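Phospholipase C-beta (PLC-beta) (Sepia officinalis, PDB 3QR0) is a multidomain member of the phospholipase C-beta family, joining PH, EF-hand-like, TIM-barrel and C2 domains in one chain that holds a calcium ion. Local coordinates at residues G677-T682 and C802-D807; V671-Y676 and F706-V711; V683-K688 and D806-A811. All blocks are in the same frame, centred on the assembly; numbering follows the deposited sequence.

In the fold
From the N terminus, strand 669-676 enters the C2 sandwich and supplies 671-676 to interaction 2; the turn 677-682 then serves interaction 1, and the corner 683-688 interaction 3. Strand 706-711 closes the short loop of interaction 2 across the two sheets. Far later, the linker after helix 793-800 and the start of helix 808-815 close the two long loops, with 802-807 meeting the turn and 806-811 the corner. These two end on the same piece of chain, sharing Asp806 and Asp807, and interaction 2 crosses both. Glu674, on the face of strand 669-676 turned away from 706-711, pairs with Arg684 and so joins interaction 2 to interaction 3.

Interaction 1. Residues G677-T682 and C802-D807; sequences GLPTDT and CAFEDD
The aromatic contacts centre on Phe804, whose ring meets the turn 677-682 on one face and along its edge. Thr682 covers the face: CG2, anti to the backbone N, makes a CH-pi contact 4.2 Å from the ring centroid and 27° off the normal. In the ring plane, Gly677 O lies 3.3 Å from Phe804 CZ, where the partly positive ring edge would favour an oxygen, while also accepting from Asn590 ND2. Pro679 crosses the ring obliquely, CG 3.9 Å from Phe804 CE2.

Hydrogen bonds inside the turn set the threonine. Its OG1 accepts from Gly677 N (3.1 Å, 166° at the hydrogen) and donates to Leu678 O at 2.9 Å, approaching from above the carbonyl plane. Leu678 O takes a second bond from Asp681 N, so the 3-10 segment 679-681 and the hydroxyl are gripped together. This turn connects strands 669-676 and 683-684 of the C2 domain, and it receives the linker between the two C-terminal helices; Phe804 also touches Gln586 and Ile587 of helix 586-589 in the Y domain.

Around Ala803 the contact is between a methyl and backbone oxygens. Its CB faces the turn, 3.8 Å from Thr682 O, and a water bridges the two backbones by donating to both Thr682 O and, at 2.8 Å, Ala803 O.

Interaction 2. Residues V671-Y676 and F706-V711; sequences VEVEMY and FVFKKV
The hydrophobic interior of the C2 beta sandwich is the setting: strand 671-676 belongs to one four-stranded antiparallel sheet and strand 706-711 lies at the edge of the other. Their axes come within 9.2 Å and run nearly parallel, 10° apart, a separation that fits facing sheets packed through side chains rather than paired backbones.

Val673 is the wedge between two phenylalanines. With CG1 anti to the backbone N and CG2 anti to the carbonyl carbon, its branches diverge: CG2 meets the edge of Phe706, 3.6 Å from CD1, and CG1 meets the edge of Phe708, 3.8 Å from CZ. Met675 approaches Phe708 differently. Its chain is extended until a bend at chi3 (-56°) folds CE over the ring face in a CH-pi contact, 3.7 Å from the centroid and 22° off the normal, displaced toward CG. The sulfur follows obliquely, SD lying 4.8 Å from the same centroid in a Met-aromatic contact. Met675 SD also meets Val711 CG2 tip to tip, at 3.8 Å.

Inward side chains of both strands fill this part of the sandwich. Residues 673 and 675 keep the strict beta alternation, whereas the second strand presents Phe706, Phe708 and then Val711, a three-residue step coinciding with the helical backbone torsions of Lys709. Phe687 adds a third ring, packing against Phe706 and edge-to-face with Phe708.

Glu674 lies on the opposite face of its strand, away from 706-711. Tyr676 OH donates to Glu674 OE1 at 2.6 Å, meeting the anti lone pair of that oxygen; the same oxygen forms a salt bridge with Arg684 NE, so both a hydroxyl and a guanidinium fix the carboxylate.

Interaction 3. Residues V683-K688 and D806-A811; sequences VRKKFK and DDPDAA
Charge pairing carries the contact. Arg684 NH1 donates to Asp806 OD1 at 2.8 Å (144° at the hydrogen), meeting the anti lone pair of that oxygen, and NH2 adds a weak second bond to Asp806 OD1 at 3.4 Å. One carboxylate oxygen is therefore shared by two nitrogens. The geometry is not a coplanar bidentate one: OD1 sits 22° out of the guanidinium plane, the two flat groups are turned 86° apart, and Asp806 CA lies over a guanidinium face. A bend at chi3 of Arg684 turns its end to lie alongside Asp806, the two side chains pointing the same way. NH1 is also bonded to Phe804 O, with NE held by Glu674, so several acceptors hold the guanidinium in place.

The packing contacts involve both backbone oxygens and side chains. Lys685, bent at chi2, lays its methylenes along the Asp806 carbonyl, CE 3.2 Å from O. Its NZ stays 6.2 Å from Asp806 OD1, too far for a salt bridge, though it may still add to the positive field near that carboxylate. Pro808 packs on Arg684, with CG 4.1 Å from Arg684 CB and 3.9 Å from Arg684 O.

Capping starts the helix that Pro808 opens. Asp807 is the N-cap: its OD1 accepts from Ala810 N at 3.2 Å, met from above the carboxylate plane, while Asp807 O receives Ala811 N at 3.0 Å.

The corner at Lys685, with left-handed backbone torsions, separates the weakly bonded strands 683-684 and 686-688, the first bonded through Val683 to Met675, the second at the edge of a C2 sheet. Helix 808-815 begins against this corner, and its Ala811 packs back on Cys802 and Glu805 in the linker from helix 793-800.

Interaction 1. Residues G677-T682 and C802-D807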
ATOM      1  N   GLY A 677      15.699   3.530   7.100  1.00 23.31           N
ATOM      2  CA  GLY A 677      15.500   4.852   7.685  1.00 23.29           C
ATOM      3  C   GLY A 677      16.710   5.691   7.360  1.00 23.55           C
ATOM      4  O   GLY A 677      17.166   5.691   6.224  1.00 23.78           O
ATOM      5  N   LEU A 678      17.255   6.388   8.353  1.00 23.99           N
ATOM      6  CA  LEU A 678      18.545   7.041   8.178  1.00 24.36           C
ATOM      7  C   LEU A 678      19.586   5.987   7.800  1.00 24.51           C
ATOM      8  O   LEU A 678      19.437   4.815   8.158  1.00 24.29           O
ATOM      9  CB  LEU A 678      18.985   7.768   9.450  1.00 24.76           C
ATOM     10  CG  LEU A 678      18.220   9.035   9.859  1.00 24.74           C
ATOM     11  CD1 LEU A 678      18.953   9.717  11.004  1.00 24.74           C
ATOM     12  CD2 LEU A 678      18.055   9.994   8.692  1.00 25.13           C
ATOM     13  N   PRO A 679      20.640   6.393   7.074  1.00 24.67           N
ATOM     14  CA  PRO A 679      21.689   5.440   6.723  1.00 25.10           C
ATOM     15  C   PRO A 679      22.211   4.660   7.932  1.00 25.59           C
ATOM     16  O   PRO A 679      22.387   3.448   7.841  1.00 25.64           O
ATOM     17  CB  PRO A 679      22.783   6.331   6.127  1.00 25.30           C
ATOM     18  CG  PRO A 679      22.052   7.478   5.556  1.00 25.14           C
ATOM     19  CD  PRO A 679      20.866   7.710   6.450  1.00 24.84           C
ATOM     20  N   THR A 680      22.419   5.344   9.056  1.00 26.09           N
ATOM     21  CA  THR A 680      22.910   4.697  10.281  1.00 26.72           C
ATOM     22  C   THR A 680      21.918   3.686  10.883  1.00 26.40           C
ATOM     23  O   THR A 680      22.314   2.822  11.665  1.00 26.98           O
ATOM     24  CB  THR A 680      23.290   5.746  11.358  1.00 27.08           C
ATOM     25  OG1 THR A 680      24.124   5.142  12.356  1.00 28.41           O
ATOM     26  CG2 THR A 680      22.048   6.343  12.015  1.00 25.87           C
ATOM     27  N   ASP A 681      20.640   3.797  10.523  1.00 25.84           N
ATOM     28  CA  ASP A 681      19.594   2.894  11.017  1.00 25.62           C
ATOM     29  C   ASP A 681      19.154   1.859   9.981  1.00 25.39           C
ATOM     30  O   ASP A 681      18.269   1.043  10.255  1.00 25.60           O
ATOM     31  CB  ASP A 681      18.360   3.700  11.439  1.00 25.27           C
ATOM     32  CG  ASP A 681      18.625   4.618  12.621  1.00 25.95           C
ATOM     33  OD1 ASP A 681      19.517   4.309  13.432  1.00 26.88           O
ATOM     34  OD2 ASP A 681      17.929   5.650  12.744  1.00 25.86           O
ATOM     35  N   THR A 682      19.747   1.891   8.793  1.00 24.99           N
ATOM     36  CA  THR A 682      19.325   1.005   7.720  1.00 24.40           C
ATOM     37  C   THR A 682      20.090  -0.317   7.799  1.00 24.68           C
ATOM     38  O   THR A 682      21.313  -0.329   7.784  1.00 25.38           O
ATOM     39  CB  THR A 682      19.495   1.686   6.356  1.00 24.30           C
ATOM     40  OG1 THR A 682      18.612   2.814   6.295  1.00 23.71           O
ATOM     41  CG2 THR A 682      19.178   0.726   5.220  1.00 23.93           C
ATOM     42  N   CYS A 802      25.716   2.979   1.052  1.00 28.96           N
ATOM     43  CA  CYS A 802      25.829   1.560   0.699  1.00 29.32           C
ATOM     44  C   CYS A 802      24.884   0.669   1.517  1.00 28.74           C
ATOM     45  O   CYS A 802      24.475  -0.386   1.040  1.00 28.58           O
ATOM     46  CB  CYS A 802      27.272   1.071   0.849  1.00 30.24           C
ATOM     47  SG  CYS A 802      28.415   1.768  -0.382  1.00 32.75           S
ATOM     48  N   ALA A 803      24.525   1.099   2.729  1.00 28.17           N
ATOM     49  CA  ALA A 803      23.578   0.344   3.573  1.00 27.82           C
ATOM     50  C   ALA A 803      22.229   0.049   2.899  1.00 26.92           C
ATOM     51  O   ALA A 803      21.562  -0.914   3.262  1.00 26.85           O
ATOM     52  CB  ALA A 803      23.343   1.075   4.893  1.00 27.54           C
ATOM     53  N   PHE A 804      21.824   0.883   1.943  1.00 26.86           N
ATOM     54  CA  PHE A 804      20.550   0.702   1.226  1.00 26.38           C
ATOM     55  C   PHE A 804      20.582  -0.336   0.105  1.00 26.88           C
ATOM     56  O   PHE A 804      19.524  -0.797  -0.346  1.00 25.98           O
ATOM     57  CB  PHE A 804      20.093   2.038   0.647  1.00 25.95           C
ATOM     58  CG  PHE A 804      19.772   3.053   1.692  1.00 25.84           C
ATOM     59  CD1 PHE A 804      18.530   3.048   2.320  1.00 25.39           C
ATOM     60  CD2 PHE A 804      20.709   3.999   2.069  1.00 25.20           C
ATOM     61  CE1 PHE A 804      18.230   3.982   3.302  1.00 25.33           C
ATOM     62  CE2 PHE A 804      20.412   4.937   3.045  1.00 26.05           C
ATOM     63  CZ  PHE A 804      19.177   4.931   3.662  1.00 25.21           C
ATOM     64  N   GLU A 805      21.782  -0.703  -0.344  1.00 27.84           N
ATOM     65  CA  GLU A 805      21.925  -1.577  -1.507  1.00 28.73           C
ATOM     66  C   GLU A 805      21.494  -3.001  -1.190  1.00 28.99           C
ATOM     67  O   GLU A 805      21.461  -3.410  -0.022  1.00 29.04           O
ATOM     68  CB  GLU A 805      23.367  -1.564  -2.025  1.00 29.73           C
ATOM     69  CG  GLU A 805      23.832  -0.212  -2.555  1.00 31.26           C
ATOM     70  CD  GLU A 805      23.058   0.251  -3.783  1.00 33.35           C
ATOM     71  OE1 GLU A 805      22.682  -0.604  -4.613  1.00 35.23           O
ATOM     72  OE2 GLU A 805      22.823   1.473  -3.919  1.00 33.95           O
ATOM     73  N   ASP A 806      21.162  -3.749  -2.239  1.00 29.59           N
ATOM     74  CA  ASP A 806      20.772  -5.158  -2.111  1.00 30.38           C
ATOM     75  C   ASP A 806      21.885  -6.032  -1.516  1.00 31.34           C
ATOM     76  O   ASP A 806      21.600  -7.072  -0.924  1.00 31.96           O
ATOM     77  CB  ASP A 806      20.335  -5.723  -3.472  1.00 30.54           C
ATOM     78  CG  ASP A 806      18.993  -5.172  -3.948  1.00 30.69           C
ATOM     79  OD1 ASP A 806      18.359  -4.347  -3.244  1.00 30.66           O
ATOM     80  OD2 ASP A 806      18.558  -5.580  -5.046  1.00 31.69           O
ATOM     81  N   ASP A 807      23.140  -5.615  -1.685  1.00 32.13           N
ATOM     82  CA  ASP A 807      24.291  -6.266  -1.055  1.00 33.02           C
ATOM     83  C   ASP A 807      25.206  -5.178  -0.473  1.00 33.29           C
ATOM     84  O   ASP A 807      26.154  -4.741  -1.131  1.00 32.99           O
ATOM     85  CB  ASP A 807      25.032  -7.133  -2.079  1.00 33.74           C
ATOM     86  CG  ASP A 807      26.158  -7.956  -1.460  1.00 35.25           C
ATOM     87  OD1 ASP A 807      26.577  -7.677  -0.316  1.00 35.35           O
ATOM     88  OD2 ASP A 807      26.645  -8.885  -2.144  1.00 38.34           O
TER
HETATM   89  O   HOH W   1      22.314  -2.329   5.530  1.00 22.08           O

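Interaction 2. Residues V671-Y676 and F706-V711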
ATOM      1  N   VAL A 671      12.226 -16.499   7.129  1.00 24.97           N
ATOM      2  CA  VAL A 671      11.775 -15.138   7.367  1.00 24.06           C
ATOM      3  C   VAL A 671      12.978 -14.235   7.582  1.00 24.35           C
ATOM      4  O   VAL A 671      13.953 -14.621   8.237  1.00 25.14           O
ATOM      5  CB  VAL A 671      10.842 -15.064   8.586  1.00 23.86           C
ATOM      6  CG1 VAL A 671      10.312 -13.628   8.782  1.00 22.61           C
ATOM      7  CG2 VAL A 671       9.691 -16.059   8.426  1.00 23.43           C
ATOM      8  N   GLU A 672      12.912 -13.048   6.989  1.00 23.84           N
ATOM      9  CA  GLU A 672      13.932 -12.024   7.143  1.00 24.15           C
ATOM     10  C   GLU A 672      13.320 -10.757   7.743  1.00 23.24           C
ATOM     11  O   GLU A 672      12.133 -10.486   7.568  1.00 22.48           O
ATOM     12  CB  GLU A 672      14.538 -11.690   5.785  1.00 24.39           C
ATOM     13  CG  GLU A 672      15.412 -12.768   5.199  1.00 26.61           C
ATOM     14  CD  GLU A 672      15.851 -12.423   3.792  1.00 28.64           C
ATOM     15  OE1 GLU A 672      15.024 -12.574   2.870  1.00 29.48           O
ATOM     16  OE2 GLU A 672      17.010 -11.989   3.614  1.00 30.46           O
ATOM     17  N   VAL A 673      14.136  -9.985   8.449  1.00 23.23           N
ATOM     18  CA  VAL A 673      13.694  -8.727   9.033  1.00 22.79           C
ATOM     19  C   VAL A 673      14.707  -7.640   8.703  1.00 23.08           C
ATOM     20  O   VAL A 673      15.900  -7.788   8.982  1.00 23.82           O
ATOM     21  CB  VAL A 673      13.513  -8.832  10.562  1.00 23.02           C
ATOM     22  CG1 VAL A 673      13.015  -7.505  11.130  1.00 22.30           C
ATOM     23  CG2 VAL A 673      12.533  -9.954  10.905  1.00 23.00           C
ATOM     24  N   GLU A 674      14.229  -6.570   8.082  1.00 22.88           N
ATOM     25  CA  GLU A 674      15.082  -5.459   7.666  1.00 23.31           C
ATOM     26  C   GLU A 674      14.568  -4.148   8.245  1.00 23.13           C
ATOM     27  O   GLU A 674      13.407  -4.053   8.668  1.00 22.88           O
ATOM     28  CB  GLU A 674      15.152  -5.390   6.132  1.00 23.12           C
ATOM     29  CG  GLU A 674      15.936  -6.556   5.531  1.00 24.08           C
ATOM     30  CD  GLU A 674      16.332  -6.374   4.073  1.00 24.16           C
ATOM     31  OE1 GLU A 674      15.865  -5.422   3.408  1.00 22.98           O
ATOM     32  OE2 GLU A 674      17.144  -7.200   3.596  1.00 26.18           O
ATOM     33  N   MET A 675      15.445  -3.148   8.280  1.00 23.63           N
ATOM     34  CA  MET A 675      15.068  -1.800   8.688  1.00 24.06           C
ATOM     35  C   MET A 675      15.583  -0.790   7.669  1.00 24.07           C
ATOM     36  O   MET A 675      16.713  -0.915   7.179  1.00 24.44           O
ATOM     37  CB  MET A 675      15.610  -1.483  10.088  1.00 24.82           C
ATOM     38  CG  MET A 675      15.228  -0.105  10.617  1.00 26.09           C
ATOM     39  SD  MET A 675      15.525   0.138  12.386  1.00 31.77           S
ATOM     40  CE  MET A 675      14.587  -1.222  13.092  1.00 27.85           C
ATOM     41  N   TYR A 676      14.742   0.193   7.343  1.00 23.31           N
ATOM     42  CA  TYR A 676      15.106   1.288   6.439  1.00 23.18           C
ATOM     43  C   TYR A 676      14.752   2.604   7.105  1.00 23.11           C
ATOM     44  O   TYR A 676      13.642   2.773   7.617  1.00 22.82           O
ATOM     45  CB  TYR A 676      14.370   1.184   5.091  1.00 22.76           C
ATOM     46  CG  TYR A 676      14.164  -0.230   4.623  1.00 22.51           C
ATOM     47  CD1 TYR A 676      15.216  -0.971   4.099  1.00 23.93           C
ATOM     48  CD2 TYR A 676      12.922  -0.839   4.726  1.00 22.53           C
ATOM     49  CE1 TYR A 676      15.035  -2.289   3.685  1.00 23.11           C
ATOM     50  CE2 TYR A 676      12.732  -2.153   4.316  1.00 23.14           C
ATOM     51  CZ  TYR A 676      13.791  -2.871   3.792  1.00 22.40           C
ATOM     52  OH  TYR A 676      13.603  -4.176   3.383  1.00 22.49           O
ATOM     53  N   PHE A 706      16.012 -10.960  16.867  1.00 29.85           N
ATOM     54  CA  PHE A 706      16.800 -10.040  16.061  1.00 29.54           C
ATOM     55  C   PHE A 706      16.774  -8.672  16.747  1.00 29.43           C
ATOM     56  O   PHE A 706      15.706  -8.107  16.958  1.00 28.46           O
ATOM     57  CB  PHE A 706      16.212  -9.892  14.652  1.00 28.77           C
ATOM     58  CG  PHE A 706      16.113 -11.180  13.865  1.00 28.47           C
ATOM     59  CD1 PHE A 706      14.995 -11.428  13.069  1.00 27.98           C
ATOM     60  CD2 PHE A 706      17.132 -12.121  13.883  1.00 29.56           C
ATOM     61  CE1 PHE A 706      14.899 -12.599  12.317  1.00 27.81           C
ATOM     62  CE2 PHE A 706      17.039 -13.292  13.136  1.00 29.79           C
ATOM     63  CZ  PHE A 706      15.921 -13.530  12.357  1.00 29.18           C
ATOM     64  N   VAL A 707      17.946  -8.138  17.077  1.00 29.99           N
ATOM     65  CA  VAL A 707      18.045  -6.898  17.846  1.00 30.08           C
ATOM     66  C   VAL A 707      18.533  -5.734  16.993  1.00 30.01           C
ATOM     67  O   VAL A 707      19.597  -5.812  16.386  1.00 30.29           O
ATOM     68  CB  VAL A 707      19.018  -7.071  19.035  1.00 31.00           C
ATOM     69  CG1 VAL A 707      19.128  -5.775  19.836  1.00 30.84           C
ATOM     70  CG2 VAL A 707      18.569  -8.226  19.934  1.00 31.22           C
ATOM     71  N   PHE A 708      17.752  -4.659  16.953  1.00 29.75           N
ATOM     72  CA  PHE A 708      18.195  -3.391  16.380  1.00 29.99           C
ATOM     73  C   PHE A 708      18.499  -2.468  17.555  1.00 30.68           C
ATOM     74  O   PHE A 708      17.636  -1.719  18.010  1.00 30.33           O
ATOM     75  CB  PHE A 708      17.115  -2.787  15.477  1.00 29.16           C
ATOM     76  CG  PHE A 708      16.708  -3.677  14.339  1.00 29.03           C
ATOM     77  CD1 PHE A 708      15.731  -4.644  14.517  1.00 29.66           C
ATOM     78  CD2 PHE A 708      17.295  -3.545  13.090  1.00 29.46           C
ATOM     79  CE1 PHE A 708      15.348  -5.470  13.465  1.00 29.48           C
ATOM     80  CE2 PHE A 708      16.917  -4.365  12.032  1.00 28.92           C
ATOM     81  CZ  PHE A 708      15.945  -5.330  12.221  1.00 29.32           C
ATOM     82  N   LYS A 709      19.736  -2.540  18.039  1.00 31.87           N
ATOM     83  CA  LYS A 709      20.108  -1.993  19.344  1.00 32.90           C
ATOM     84  C   LYS A 709      19.805  -0.504  19.486  1.00 32.29           C
ATOM     85  O   LYS A 709      19.144  -0.093  20.440  1.00 32.57           O
ATOM     86  CB  LYS A 709      21.597  -2.263  19.612  1.00 33.98           C
ATOM     87  CG  LYS A 709      22.091  -1.868  20.995  1.00 36.39           C
ATOM     88  CD  LYS A 709      21.333  -2.582  22.106  1.00 38.64           C
ATOM     89  CE  LYS A 709      22.063  -2.466  23.432  1.00 40.67           C
ATOM     90  NZ  LYS A 709      21.263  -3.044  24.546  1.00 42.52           N
ATOM     91  N   LYS A 710      20.286   0.297  18.542  1.00 31.76           N
ATOM     92  CA  LYS A 710      20.127   1.744  18.612  1.00 31.39           C
ATOM     93  C   LYS A 710      19.564   2.290  17.311  1.00 30.22           C
ATOM     94  O   LYS A 710      20.271   2.365  16.306  1.00 29.88           O
ATOM     95  CB  LYS A 710      21.463   2.423  18.910  1.00 32.32           C
ATOM     96  CG  LYS A 710      21.357   3.940  19.070  1.00 33.50           C
ATOM     97  CD  LYS A 710      22.695   4.568  19.443  1.00 36.07           C
ATOM     98  CE  LYS A 710      22.536   6.052  19.760  1.00 37.33           C
ATOM     99  NZ  LYS A 710      23.854   6.720  19.999  1.00 39.64           N
ATOM    100  N   VAL A 711      18.290   2.665  17.338  1.00 28.94           N
ATOM    101  CA  VAL A 711      17.672   3.356  16.216  1.00 27.80           C
ATOM    102  C   VAL A 711      17.717   4.853  16.508  1.00 27.80           C
ATOM    103  O   VAL A 711      16.953   5.354  17.337  1.00 27.32           O
ATOM    104  CB  VAL A 711      16.218   2.901  16.007  1.00 27.47           C
ATOM    105  CG1 VAL A 711      15.628   3.566  14.763  1.00 25.89           C
ATOM    106  CG2 VAL A 711      16.151   1.378  15.903  1.00 26.84           C
TER

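Interaction 3. Residues V683-K688 and D806-A811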
ATOM      1  N   VAL A 683      19.348  -1.416   7.903  1.00 24.36           N
ATOM      2  CA  VAL A 683      19.912  -2.752   8.057  1.00 24.77           C
ATOM      3  C   VAL A 683      19.286  -3.689   7.031  1.00 24.69           C
ATOM      4  O   VAL A 683      18.080  -3.977   7.087  1.00 24.19           O
ATOM      5  CB  VAL A 683      19.643  -3.309   9.474  1.00 25.14           C
ATOM      6  CG1 VAL A 683      20.198  -4.729   9.608  1.00 25.80           C
ATOM      7  CG2 VAL A 683      20.241  -2.390  10.540  1.00 24.49           C
ATOM      8  N   ARG A 684      20.109  -4.146   6.089  1.00 25.10           N
ATOM      9  CA  ARG A 684      19.684  -5.102   5.075  1.00 25.09           C
ATOM     10  C   ARG A 684      20.573  -6.341   5.067  1.00 25.78           C
ATOM     11  O   ARG A 684      21.768  -6.255   5.338  1.00 25.55           O
ATOM     12  CB  ARG A 684      19.715  -4.445   3.702  1.00 24.65           C
ATOM     13  CG  ARG A 684      18.721  -3.305   3.564  1.00 24.44           C
ATOM     14  CD  ARG A 684      18.442  -2.991   2.111  1.00 23.90           C
ATOM     15  NE  ARG A 684      17.733  -4.078   1.448  1.00 24.26           N
ATOM     16  CZ  ARG A 684      17.547  -4.178   0.133  1.00 25.25           C
ATOM     17  NH1 ARG A 684      18.013  -3.245  -0.698  1.00 25.63           N
ATOM     18  NH2 ARG A 684      16.892  -5.219  -0.356  1.00 25.64           N
ATOM     19  N   LYS A 685      19.965  -7.483   4.743  1.00 26.30           N
ATOM     20  CA  LYS A 685      20.664  -8.763   4.588  1.00 27.45           C
ATOM     21  C   LYS A 685      21.474  -9.157   5.828  1.00 28.23           C
ATOM     22  O   LYS A 685      22.589  -9.662   5.706  1.00 29.23           O
ATOM     23  CB  LYS A 685      21.586  -8.739   3.358  1.00 28.06           C
ATOM     24  CG  LYS A 685      20.914  -8.348   2.057  1.00 28.30           C
ATOM     25  CD  LYS A 685      19.866  -9.364   1.609  1.00 29.60           C
ATOM     26  CE  LYS A 685      19.330  -9.010   0.219  1.00 30.13           C
ATOM     27  NZ  LYS A 685      18.061  -9.721  -0.115  1.00 30.61           N
ATOM     28  N   LYS A 686      20.908  -8.924   7.010  1.00 28.07           N
ATOM     29  CA  LYS A 686      21.574  -9.261   8.272  1.00 28.97           C
ATOM     30  C   LYS A 686      20.850 -10.380   9.025  1.00 28.44           C
ATOM     31  O   LYS A 686      21.502 -11.263   9.577  1.00 28.87           O
ATOM     32  CB  LYS A 686      21.680  -8.021   9.164  1.00 29.11           C
ATOM     33  CG  LYS A 686      22.438  -8.247  10.474  1.00 31.48           C
ATOM     34  CD  LYS A 686      22.489  -6.973  11.319  1.00 33.40           C
ATOM     35  CE  LYS A 686      23.367  -7.159  12.554  1.00 35.84           C
ATOM     36  NZ  LYS A 686      23.702  -5.853  13.197  1.00 37.93           N
ATOM     37  N   PHE A 687      19.517 -10.331   9.037  1.00 27.16           N
ATOM     38  CA  PHE A 687      18.698 -11.212   9.864  1.00 27.03           C
ATOM     39  C   PHE A 687      17.840 -12.174   9.044  1.00 26.69           C
ATOM     40  O   PHE A 687      16.973 -11.752   8.280  1.00 26.10           O
ATOM     41  CB  PHE A 687      17.777 -10.380  10.751  1.00 26.50           C
ATOM     42  CG  PHE A 687      18.495  -9.542  11.766  1.00 26.92           C
ATOM     43  CD1 PHE A 687      18.275  -8.176  11.836  1.00 26.94           C
ATOM     44  CD2 PHE A 687      19.379 -10.122  12.669  1.00 29.15           C
ATOM     45  CE1 PHE A 687      18.925  -7.399  12.790  1.00 28.06           C
ATOM     46  CE2 PHE A 687      20.034  -9.348  13.618  1.00 29.56           C
ATOM     47  CZ  PHE A 687      19.808  -7.989  13.675  1.00 28.83           C
ATOM     48  N   LYS A 688      18.070 -13.467   9.234  1.00 27.12           N
ATOM     49  CA  LYS A 688      17.350 -14.508   8.514  1.00 26.96           C
ATOM     50  C   LYS A 688      17.121 -15.695   9.444  1.00 27.23           C
ATOM     51  O   LYS A 688      18.053 -16.138  10.104  1.00 27.64           O
ATOM     52  CB  LYS A 688      18.173 -14.940   7.300  1.00 27.45           C
ATOM     53  CG  LYS A 688      17.560 -16.054   6.465  1.00 28.08           C
ATOM     54  CD  LYS A 688      18.434 -16.356   5.256  1.00 30.05           C
ATOM     55  CE  LYS A 688      18.134 -17.716   4.672  1.00 31.01           C
ATOM     56  NZ  LYS A 688      18.904 -17.939   3.417  1.00 32.48           N
ATOM     57  N   ASP A 806      21.162  -3.749  -2.239  1.00 29.59           N
ATOM     58  CA  ASP A 806      20.772  -5.158  -2.111  1.00 30.38           C
ATOM     59  C   ASP A 806      21.885  -6.032  -1.516  1.00 31.34           C
ATOM     60  O   ASP A 806      21.600  -7.072  -0.924  1.00 31.96           O
ATOM     61  CB  ASP A 806      20.335  -5.723  -3.472  1.00 30.54           C
ATOM     62  CG  ASP A 806      18.993  -5.172  -3.948  1.00 30.69           C
ATOM     63  OD1 ASP A 806      18.359  -4.347  -3.244  1.00 30.66           O
ATOM     64  OD2 ASP A 806      18.558  -5.580  -5.046  1.00 31.69           O
ATOM     65  N   ASP A 807      23.140  -5.615  -1.685  1.00 32.13           N
ATOM     66  CA  ASP A 807      24.291  -6.266  -1.055  1.00 33.02           C
ATOM     67  C   ASP A 807      25.206  -5.178  -0.473  1.00 33.29           C
ATOM     68  O   ASP A 807      26.154  -4.741  -1.131  1.00 32.99           O
ATOM     69  CB  ASP A 807      25.032  -7.133  -2.079  1.00 33.74           C
ATOM     70  CG  ASP A 807      26.158  -7.956  -1.460  1.00 35.25           C
ATOM     71  OD1 ASP A 807      26.577  -7.677  -0.316  1.00 35.35           O
ATOM     72  OD2 ASP A 807      26.645  -8.885  -2.144  1.00 38.34           O
ATOM     73  N   PRO A 808      24.905  -4.721   0.762  1.00 33.37           N
ATOM     74  CA  PRO A 808      25.611  -3.588   1.360  1.00 33.96           C
ATOM     75  C   PRO A 808      27.123  -3.764   1.432  1.00 35.26           C
ATOM     76  O   PRO A 808      27.859  -2.839   1.099  1.00 35.55           O
ATOM     77  CB  PRO A 808      25.015  -3.504   2.775  1.00 33.62           C
ATOM     78  CG  PRO A 808      23.677  -4.121   2.655  1.00 33.01           C
ATOM     79  CD  PRO A 808      23.825  -5.212   1.638  1.00 32.96           C
ATOM     80  N   ASP A 809      27.574  -4.939   1.859  1.00 36.44           N
ATOM     81  CA  ASP A 809      29.011  -5.216   1.984  1.00 38.08           C
ATOM     82  C   ASP A 809      29.734  -5.148   0.637  1.00 38.69           C
ATOM     83  O   ASP A 809      30.797  -4.537   0.532  1.00 38.82           O
ATOM     84  CB  ASP A 809      29.238  -6.581   2.646  1.00 38.81           C
ATOM     85  CG  ASP A 809      28.792  -6.607   4.105  1.00 40.09           C
ATOM     86  OD1 ASP A 809      28.710  -5.524   4.727  1.00 41.14           O
ATOM     87  OD2 ASP A 809      28.518  -7.706   4.633  1.00 41.85           O
ATOM     88  N   ALA A 810      29.145  -5.759  -0.388  1.00 39.03           N
ATOM     89  CA  ALA A 810      29.714  -5.728  -1.738  1.00 40.02           C
ATOM     90  C   ALA A 810      29.753  -4.311  -2.310  1.00 40.37           C
ATOM     91  O   ALA A 810      30.718  -3.932  -2.973  1.00 40.58           O
ATOM     92  CB  ALA A 810      28.929  -6.648  -2.669  1.00 39.79           C
ATOM     93  N   ALA A 811      28.700  -3.535  -2.063  1.00 40.44           N
ATOM     94  CA  ALA A 811      28.658  -2.135  -2.495  1.00 41.08           C
ATOM     95  C   ALA A 811      29.748  -1.305  -1.810  1.00 42.57           C
ATOM     96  O   ALA A 811      30.392  -0.469  -2.445  1.00 42.80           O
ATOM     97  CB  ALA A 811      27.289  -1.534  -2.219  1.00 39.90           C
TER